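PDB 4DGU: putative cell adhesion protein from Bacteroides thetaiotaomicron, which is probably a fimbrillin-like subunit or adhesin of a distinct type of bacterial pilus from the human gut microbiome, and binds zinc ions. Local coordinates for residues Ile16-Ala21 with Phe58-Asp63; Glu44-Ala49 with Val121-Lys126. All coordinates share one frame; numbering follows the deposited sequence.

Contact 1: residues Ile16-Ala21 with Phe58-Asp63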
ATOM      1  N   ILE A  16       3.879 -10.287 -39.647  1.00 51.40           N
ATOM      2  CA  ILE A  16       3.939  -9.819 -38.268  1.00 50.22           C
ATOM      3  C   ILE A  16       2.509  -9.646 -37.731  1.00 56.62           C
ATOM      4  O   ILE A  16       1.604  -9.224 -38.468  1.00 58.12           O
ATOM      5  CB  ILE A  16       4.789  -8.509 -38.198  1.00 52.23           C
ATOM      6  CG1 ILE A  16       6.307  -8.766 -38.439  1.00 52.23           C
ATOM      7  CG2 ILE A  16       4.518  -7.636 -36.952  1.00 51.24           C
ATOM      8  CD1 ILE A  16       7.099  -9.438 -37.340  1.00 55.45           C
ATOM      9  N   SER A  17       2.319  -9.989 -36.449  1.00 52.69           N
ATOM     10  CA  SER A  17       1.079  -9.789 -35.704  1.00 52.29           C
ATOM     11  C   SER A  17       1.419  -8.981 -34.458  1.00 52.78           C
ATOM     12  O   SER A  17       2.477  -9.186 -33.858  1.00 51.99           O
ATOM     13  CB  SER A  17       0.377 -11.108 -35.391  1.00 56.55           C
ATOM     14  OG  SER A  17       0.936 -11.766 -34.270  1.00 68.27           O
ATOM     15  N   ILE A  18       0.555  -8.023 -34.115  1.00 48.00           N
ATOM     16  CA  ILE A  18       0.752  -7.106 -32.985  1.00 44.79           C
ATOM     17  C   ILE A  18       0.064  -7.644 -31.749  1.00 47.16           C
ATOM     18  O   ILE A  18      -1.160  -7.651 -31.665  1.00 47.32           O
ATOM     19  CB  ILE A  18       0.262  -5.665 -33.340  1.00 46.73           C
ATOM     20  CG1 ILE A  18       0.868  -5.159 -34.677  1.00 46.13           C
ATOM     21  CG2 ILE A  18       0.493  -4.674 -32.170  1.00 45.85           C
ATOM     22  CD1 ILE A  18       2.448  -5.156 -34.773  1.00 47.18           C
ATOM     23  N   ASP A  19       0.849  -8.058 -30.773  1.00 43.27           N
ATOM     24  CA  ASP A  19       0.305  -8.586 -29.534  1.00 42.71           C
ATOM     25  C   ASP A  19       0.804  -7.733 -28.374  1.00 47.50           C
ATOM     26  O   ASP A  19       1.536  -6.769 -28.604  1.00 45.20           O
ATOM     27  CB  ASP A  19       0.686 -10.074 -29.382  1.00 44.71           C
ATOM     28  CG  ASP A  19      -0.122 -11.051 -30.229  1.00 56.53           C
ATOM     29  OD1 ASP A  19      -1.259 -10.694 -30.652  1.00 59.63           O
ATOM     30  OD2 ASP A  19       0.350 -12.188 -30.425  1.00 62.98           O
ATOM     31  N   ASP A  20       0.382  -8.047 -27.137  1.00 45.58           N
ATOM     32  CA  ASP A  20       0.776  -7.293 -25.944  1.00 44.40           C
ATOM     33  C   ASP A  20       1.692  -8.093 -25.058  1.00 46.44           C
ATOM     34  O   ASP A  20       1.523  -9.297 -24.960  1.00 45.77           O
ATOM     35  CB  ASP A  20      -0.476  -6.905 -25.136  1.00 45.73           C
ATOM     36  CG  ASP A  20      -1.395  -5.962 -25.886  1.00 51.26           C
ATOM     37  OD1 ASP A  20      -1.033  -4.783 -26.046  1.00 50.66           O
ATOM     38  OD2 ASP A  20      -2.484  -6.397 -26.294  1.00 59.69           O
ATOM     39  N   ALA A  21       2.635  -7.428 -24.382  1.00 43.00           N
ATOM     40  CA  ALA A  21       3.503  -8.098 -23.416  1.00 41.83           C
ATOM     41  C   ALA A  21       2.701  -8.408 -22.156  1.00 47.05           C
ATOM     42  O   ALA A  21       1.775  -7.660 -21.810  1.00 44.63           O
ATOM     43  CB  ALA A  21       4.701  -7.236 -23.076  1.00 41.27           C
ATOM     44  N   PHE A  58       8.892  -1.331 -41.311  1.00 55.95           N
ATOM     45  CA  PHE A  58       7.975  -2.433 -41.638  1.00 54.10           C
ATOM     46  C   PHE A  58       6.527  -1.927 -41.559  1.00 57.22           C
ATOM     47  O   PHE A  58       6.112  -1.410 -40.512  1.00 55.00           O
ATOM     48  CB  PHE A  58       8.193  -3.628 -40.693  1.00 53.78           C
ATOM     49  CG  PHE A  58       7.390  -4.865 -41.025  1.00 55.00           C
ATOM     50  CD1 PHE A  58       6.045  -4.962 -40.666  1.00 56.40           C
ATOM     51  CD2 PHE A  58       7.994  -5.959 -41.649  1.00 56.86           C
ATOM     52  CE1 PHE A  58       5.302  -6.112 -40.963  1.00 57.74           C
ATOM     53  CE2 PHE A  58       7.262  -7.119 -41.922  1.00 59.72           C
ATOM     54  CZ  PHE A  58       5.914  -7.187 -41.588  1.00 57.70           C
ATOM     55  N   ILE A  59       5.765  -2.068 -42.671  1.00 54.27           N
ATOM     56  CA  ILE A  59       4.353  -1.647 -42.738  1.00 53.34           C
ATOM     57  C   ILE A  59       3.495  -2.809 -42.249  1.00 56.75           C
ATOM     58  O   ILE A  59       3.479  -3.883 -42.850  1.00 57.21           O
ATOM     59  CB  ILE A  59       3.947  -1.133 -44.142  1.00 57.29           C
ATOM     60  CG1 ILE A  59       4.838   0.077 -44.533  1.00 57.35           C
ATOM     61  CG2 ILE A  59       2.459  -0.738 -44.161  1.00 58.06           C
ATOM     62  CD1 ILE A  59       5.180   0.205 -45.967  1.00 55.16           C
ATOM     63  N   VAL A  60       2.829  -2.595 -41.114  1.00 51.68           N
ATOM     64  CA  VAL A  60       2.010  -3.598 -40.443  1.00 49.72           C
ATOM     65  C   VAL A  60       0.754  -3.904 -41.276  1.00 56.18           C
ATOM     66  O   VAL A  60       0.152  -3.000 -41.869  1.00 55.66           O
ATOM     67  CB  VAL A  60       1.684  -3.159 -38.989  1.00 51.72           C
ATOM     68  CG1 VAL A  60       0.764  -4.172 -38.294  1.00 50.49           C
ATOM     69  CG2 VAL A  60       2.978  -2.963 -38.183  1.00 49.95           C
ATOM     70  N   GLY A  61       0.430  -5.201 -41.348  1.00 56.65           N
ATOM     71  CA  GLY A  61      -0.702  -5.752 -42.086  1.00 58.64           C
ATOM     72  C   GLY A  61      -0.549  -5.711 -43.594  1.00 64.84           C
ATOM     73  O   GLY A  61      -1.510  -5.996 -44.323  1.00 65.91           O
ATOM     74  N   LYS A  62       0.659  -5.346 -44.079  1.00 60.79           N
ATOM     75  CA  LYS A  62       0.950  -5.232 -45.502  1.00 62.25           C
ATOM     76  C   LYS A  62       2.276  -5.919 -45.859  1.00 66.11           C
ATOM     77  O   LYS A  62       2.297  -6.763 -46.754  1.00 65.74           O
ATOM     78  CB  LYS A  62       0.973  -3.751 -45.958  1.00 65.27           C
ATOM     79  CG  LYS A  62      -0.287  -2.952 -45.642  1.00 81.91           C
ATOM     80  CD  LYS A  62      -0.970  -2.418 -46.897  1.00 95.77           C
ATOM     81  CE  LYS A  62      -2.026  -1.381 -46.579  1.00104.93           C
ATOM     82  NZ  LYS A  62      -3.287  -1.994 -46.096  1.00109.87           N
ATOM     83  N   ASP A  63       3.374  -5.555 -45.164  1.00 61.61           N
ATOM     84  CA  ASP A  63       4.700  -6.094 -45.439  1.00 60.06           C
ATOM     85  C   ASP A  63       4.854  -7.539 -44.977  1.00 65.62           C
ATOM     86  O   ASP A  63       4.038  -8.092 -44.230  1.00 63.92           O
ATOM     87  CB  ASP A  63       5.817  -5.217 -44.810  1.00 59.51           C
ATOM     88  CG  ASP A  63       6.228  -3.993 -45.613  1.00 70.01           C
ATOM     89  OD1 ASP A  63       5.646  -3.766 -46.696  1.00 75.09           O
ATOM     90  OD2 ASP A  63       7.131  -3.252 -45.154  1.00 74.14           O
TER
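Next to Phe-58, the ring that Ile-16 meets across this contact, the carbonyl O of Ile-59 takes two backbone N-H groups of its own turn. The firmer bond is from Asp-63 N to Ile-59 O, at 2.9 Å; the one from Lys-62 N is weak. Asp-63 answers with its carboxylate. Ile-59 N donates to Asp-63 OD2 at 3.1 Å, almost straight at 177°, though it meets the oxygen from well above the carboxylate plane. This closed turn sets Asp-63 CB over one face of the Phe-58 ring. Ile-16 covers the opposite face. Its CG1 lies 3.5 Å from Phe-58 CZ and makes a CH-pi contact, 28° off the ring normal. Phe-58 CG is anti to the backbone N (chi1 -174°), which carries the ring to Ile-16. An alanine here would probably strip Ile-16 and Asp-63 CB of the surface between them and open a gap. Further along, Ile-18 CG1 packs on Val-60 CG1 at 3.8 Å, and both residues also touch Ile-40. Ile-16 and Ile-18 project from strand 13-20, which runs parallel to strand 120-135, while Phe-58 lies near the end of strand 56-59, antiparallel to strand 45-50.

Contact 2: residues Glu44-Ala49 with Val121-Lys126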
ATOM      1  N   GLU A  44       0.239   1.133 -40.290  1.00 56.53           N
ATOM      2  CA  GLU A  44       1.172   1.768 -39.368  1.00 54.52           C
ATOM      3  C   GLU A  44       2.574   1.184 -39.598  1.00 58.01           C
ATOM      4  O   GLU A  44       2.713   0.000 -39.928  1.00 56.47           O
ATOM      5  CB  GLU A  44       0.723   1.624 -37.901  1.00 53.65           C
ATOM      6  CG  GLU A  44      -0.574   2.356 -37.583  1.00 64.54           C
ATOM      7  CD  GLU A  44      -0.611   3.818 -37.995  1.00 90.35           C
ATOM      8  OE1 GLU A  44       0.102   4.636 -37.370  1.00 76.69           O
ATOM      9  OE2 GLU A  44      -1.308   4.136 -38.986  1.00 96.42           O
ATOM     10  N   VAL A  45       3.595   2.042 -39.489  1.00 54.99           N
ATOM     11  CA  VAL A  45       4.997   1.686 -39.712  1.00 54.39           C
ATOM     12  C   VAL A  45       5.711   1.554 -38.342  1.00 57.32           C
ATOM     13  O   VAL A  45       5.565   2.415 -37.471  1.00 56.14           O
ATOM     14  CB  VAL A  45       5.704   2.734 -40.646  1.00 59.02           C
ATOM     15  CG1 VAL A  45       7.181   2.406 -40.878  1.00 58.40           C
ATOM     16  CG2 VAL A  45       4.976   2.878 -41.977  1.00 60.38           C
ATOM     17  N   ILE A  46       6.482   0.460 -38.183  1.00 53.74           N
ATOM     18  CA  ILE A  46       7.335   0.162 -37.023  1.00 51.18           C
ATOM     19  C   ILE A  46       8.786   0.023 -37.512  1.00 55.07           C
ATOM     20  O   ILE A  46       9.014  -0.317 -38.677  1.00 53.51           O
ATOM     21  CB  ILE A  46       6.905  -1.119 -36.235  1.00 51.46           C
ATOM     22  CG1 ILE A  46       6.936  -2.390 -37.133  1.00 51.81           C
ATOM     23  CG2 ILE A  46       5.567  -0.946 -35.504  1.00 48.08           C
ATOM     24  CD1 ILE A  46       7.203  -3.620 -36.420  1.00 54.55           C
ATOM     25  N   SER A  47       9.750   0.281 -36.614  1.00 51.19           N
ATOM     26  CA  SER A  47      11.169   0.046 -36.851  1.00 50.32           C
ATOM     27  C   SER A  47      11.453  -1.314 -36.279  1.00 53.36           C
ATOM     28  O   SER A  47      11.298  -1.505 -35.076  1.00 50.64           O
ATOM     29  CB  SER A  47      12.038   1.105 -36.180  1.00 51.32           C
ATOM     30  OG  SER A  47      11.761   2.376 -36.722  1.00 62.54           O
HETATM   31  N   MSE A  48      11.812  -2.280 -37.119  1.00 50.64           N
HETATM   32  CA  MSE A  48      12.075  -3.611 -36.623  1.00 49.07           C
HETATM   33  C   MSE A  48      13.488  -4.085 -36.987  1.00 53.25           C
HETATM   34  O   MSE A  48      14.005  -3.725 -38.034  1.00 53.89           O
HETATM   35  CB  MSE A  48      11.025  -4.563 -37.169  1.00 51.64           C
HETATM   36  CG  MSE A  48      11.121  -5.923 -36.560  1.00 59.59           C
HETATM   37 SE   MSE A  48       9.747  -7.100 -37.158  0.75 69.44          SE
HETATM   38  CE  MSE A  48      10.205  -7.217 -39.025  1.00 67.65           C
ATOM     39  N   ALA A  49      14.132  -4.831 -36.083  1.00 48.19           N
ATOM     40  CA  ALA A  49      15.465  -5.396 -36.260  1.00 47.16           C
ATOM     41  C   ALA A  49      15.583  -6.767 -35.597  1.00 49.35           C
ATOM     42  O   ALA A  49      14.893  -7.064 -34.616  1.00 45.44           O
ATOM     43  CB  ALA A  49      16.514  -4.468 -35.667  1.00 47.73           C
ATOM     44  N   VAL A 121       5.212 -14.104 -37.059  1.00 48.01           N
ATOM     45  CA  VAL A 121       6.033 -13.676 -35.936  1.00 46.07           C
ATOM     46  C   VAL A 121       5.168 -12.713 -35.097  1.00 48.03           C
ATOM     47  O   VAL A 121       4.715 -11.699 -35.612  1.00 46.46           O
ATOM     48  CB  VAL A 121       7.380 -13.060 -36.422  1.00 49.01           C
ATOM     49  CG1 VAL A 121       8.123 -12.333 -35.297  1.00 47.35           C
ATOM     50  CG2 VAL A 121       8.270 -14.130 -37.065  1.00 48.88           C
ATOM     51  N   SER A 122       4.891 -13.077 -33.832  1.00 44.61           N
ATOM     52  CA  SER A 122       4.082 -12.240 -32.936  1.00 45.16           C
ATOM     53  C   SER A 122       4.952 -11.334 -32.079  1.00 46.79           C
ATOM     54  O   SER A 122       5.665 -11.824 -31.207  1.00 47.57           O
ATOM     55  CB  SER A 122       3.200 -13.093 -32.030  1.00 50.87           C
ATOM     56  OG  SER A 122       2.445 -14.017 -32.794  1.00 71.32           O
ATOM     57  N   LEU A 123       4.895 -10.032 -32.326  1.00 41.91           N
ATOM     58  CA  LEU A 123       5.627  -9.052 -31.542  1.00 41.72           C
ATOM     59  C   LEU A 123       4.815  -8.697 -30.312  1.00 44.02           C
ATOM     60  O   LEU A 123       3.659  -8.282 -30.452  1.00 43.29           O
ATOM     61  CB  LEU A 123       5.944  -7.774 -32.361  1.00 42.27           C
ATOM     62  CG  LEU A 123       7.040  -7.867 -33.402  1.00 47.12           C
ATOM     63  CD1 LEU A 123       6.970  -6.697 -34.311  1.00 47.86           C
ATOM     64  CD2 LEU A 123       8.430  -7.901 -32.754  1.00 50.67           C
ATOM     65  N   LYS A 124       5.432  -8.863 -29.113  1.00 38.90           N
ATOM     66  CA  LYS A 124       4.814  -8.577 -27.801  1.00 37.12           C
ATOM     67  C   LYS A 124       5.227  -7.177 -27.354  1.00 39.30           C
ATOM     68  O   LYS A 124       6.335  -6.975 -26.825  1.00 37.69           O
ATOM     69  CB  LYS A 124       5.188  -9.639 -26.736  1.00 39.09           C
ATOM     70  CG  LYS A 124       4.992 -11.109 -27.161  1.00 56.40           C
ATOM     71  CD  LYS A 124       3.554 -11.568 -27.086  1.00 73.62           C
ATOM     72  CE  LYS A 124       3.438 -13.070 -26.975  1.00 92.85           C
ATOM     73  NZ  LYS A 124       3.650 -13.549 -25.573  1.00107.02           N
ATOM     74  N   PHE A 125       4.317  -6.205 -27.570  1.00 35.43           N
ATOM     75  CA  PHE A 125       4.594  -4.824 -27.243  1.00 36.00           C
ATOM     76  C   PHE A 125       4.296  -4.432 -25.781  1.00 41.68           C
ATOM     77  O   PHE A 125       3.229  -4.724 -25.223  1.00 40.94           O
ATOM     78  CB  PHE A 125       3.813  -3.893 -28.169  1.00 38.62           C
ATOM     79  CG  PHE A 125       4.452  -3.746 -29.529  1.00 41.14           C
ATOM     80  CD1 PHE A 125       4.138  -4.626 -30.563  1.00 43.01           C
ATOM     81  CD2 PHE A 125       5.372  -2.725 -29.778  1.00 41.82           C
ATOM     82  CE1 PHE A 125       4.732  -4.478 -31.822  1.00 43.96           C
ATOM     83  CE2 PHE A 125       5.969  -2.592 -31.032  1.00 44.29           C
ATOM     84  CZ  PHE A 125       5.645  -3.466 -32.045  1.00 41.65           C
ATOM     85  N   LYS A 126       5.288  -3.788 -25.167  1.00 37.51           N
ATOM     86  CA  LYS A 126       5.227  -3.101 -23.896  1.00 35.98           C
ATOM     87  C   LYS A 126       4.959  -1.608 -24.198  1.00 39.48           C
ATOM     88  O   LYS A 126       5.524  -1.107 -25.173  1.00 40.54           O
ATOM     89  CB  LYS A 126       6.572  -3.238 -23.145  1.00 36.58           C
ATOM     90  CG  LYS A 126       6.971  -4.631 -22.712  1.00 34.24           C
ATOM     91  CD  LYS A 126       8.345  -4.626 -22.061  1.00 32.69           C
ATOM     92  CE  LYS A 126       8.793  -5.995 -21.580  1.00 42.45           C
ATOM     93  NZ  LYS A 126      10.229  -5.952 -21.173  1.00 51.74           N
TER
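Leu-123 CD1 meets both Ile-46 and Met-48. Ile-46 and Leu-123 reach toward each other tip to tip, with Ile-46 CD1 3.7 Å from Leu-123 CD1. Met-48 comes to the same methyl from another direction. It is modelled as selenomethionine, and its SE lies 4.0 Å from Leu-123 CD1. The Met-48 chain is extended from the backbone as far as the selenium, then bends at chi3 (65°). Ile-46 has a second, looser contact: CG2 stands 4.3 Å from Phe-125 CZ. Its CG1 sits between the backbone N and the carbonyl carbon (chi1 60°), with CG2 beside the N. This points CD1 to Leu-123 and leaves CG2 for Phe-125. The strands are not paired here. Their axes pass 11.5 Å apart at 114°, and only side chains bridge them. The curled sheet folds these strands over a shared apolar interior, consistent with a beta-sandwich of the fimbrillin-like family and its transthyretin clan. Strand 45-50 is held in its sheet by backbone bonds from Ile-46 to Phe-58, Met-48 to Thr-56 and Ser-47 to His-82. The Phe-58 side chain touches Ile-46 and Met-48. Leu-123 rests on Ala-112 and Phe-125 on Leu-108, both of strand 108-114, and Phe-125 also meets Ile-40.

Both contacts are buried, and they belong to one apolar core; their centres are about 6 Å apart. Contact 1 joins strand 13-20 to the end of strand 56-59, and contact 2 joins their sheet neighbours, 120-135 and 45-50. Probable backbone hydrogen bonds tie each strand to its neighbour: Asp-19 N lies 2.8 Å from Leu-123 O, and Phe-58 N 2.8 Å from Ile-46 O. Both contacts are apolar across the interface. Contact 1 differs in that strand 56-59 gives way there to a turn, and polar bonds within 59-63 lie beside its aromatic ring. Contact 2 joins two strands.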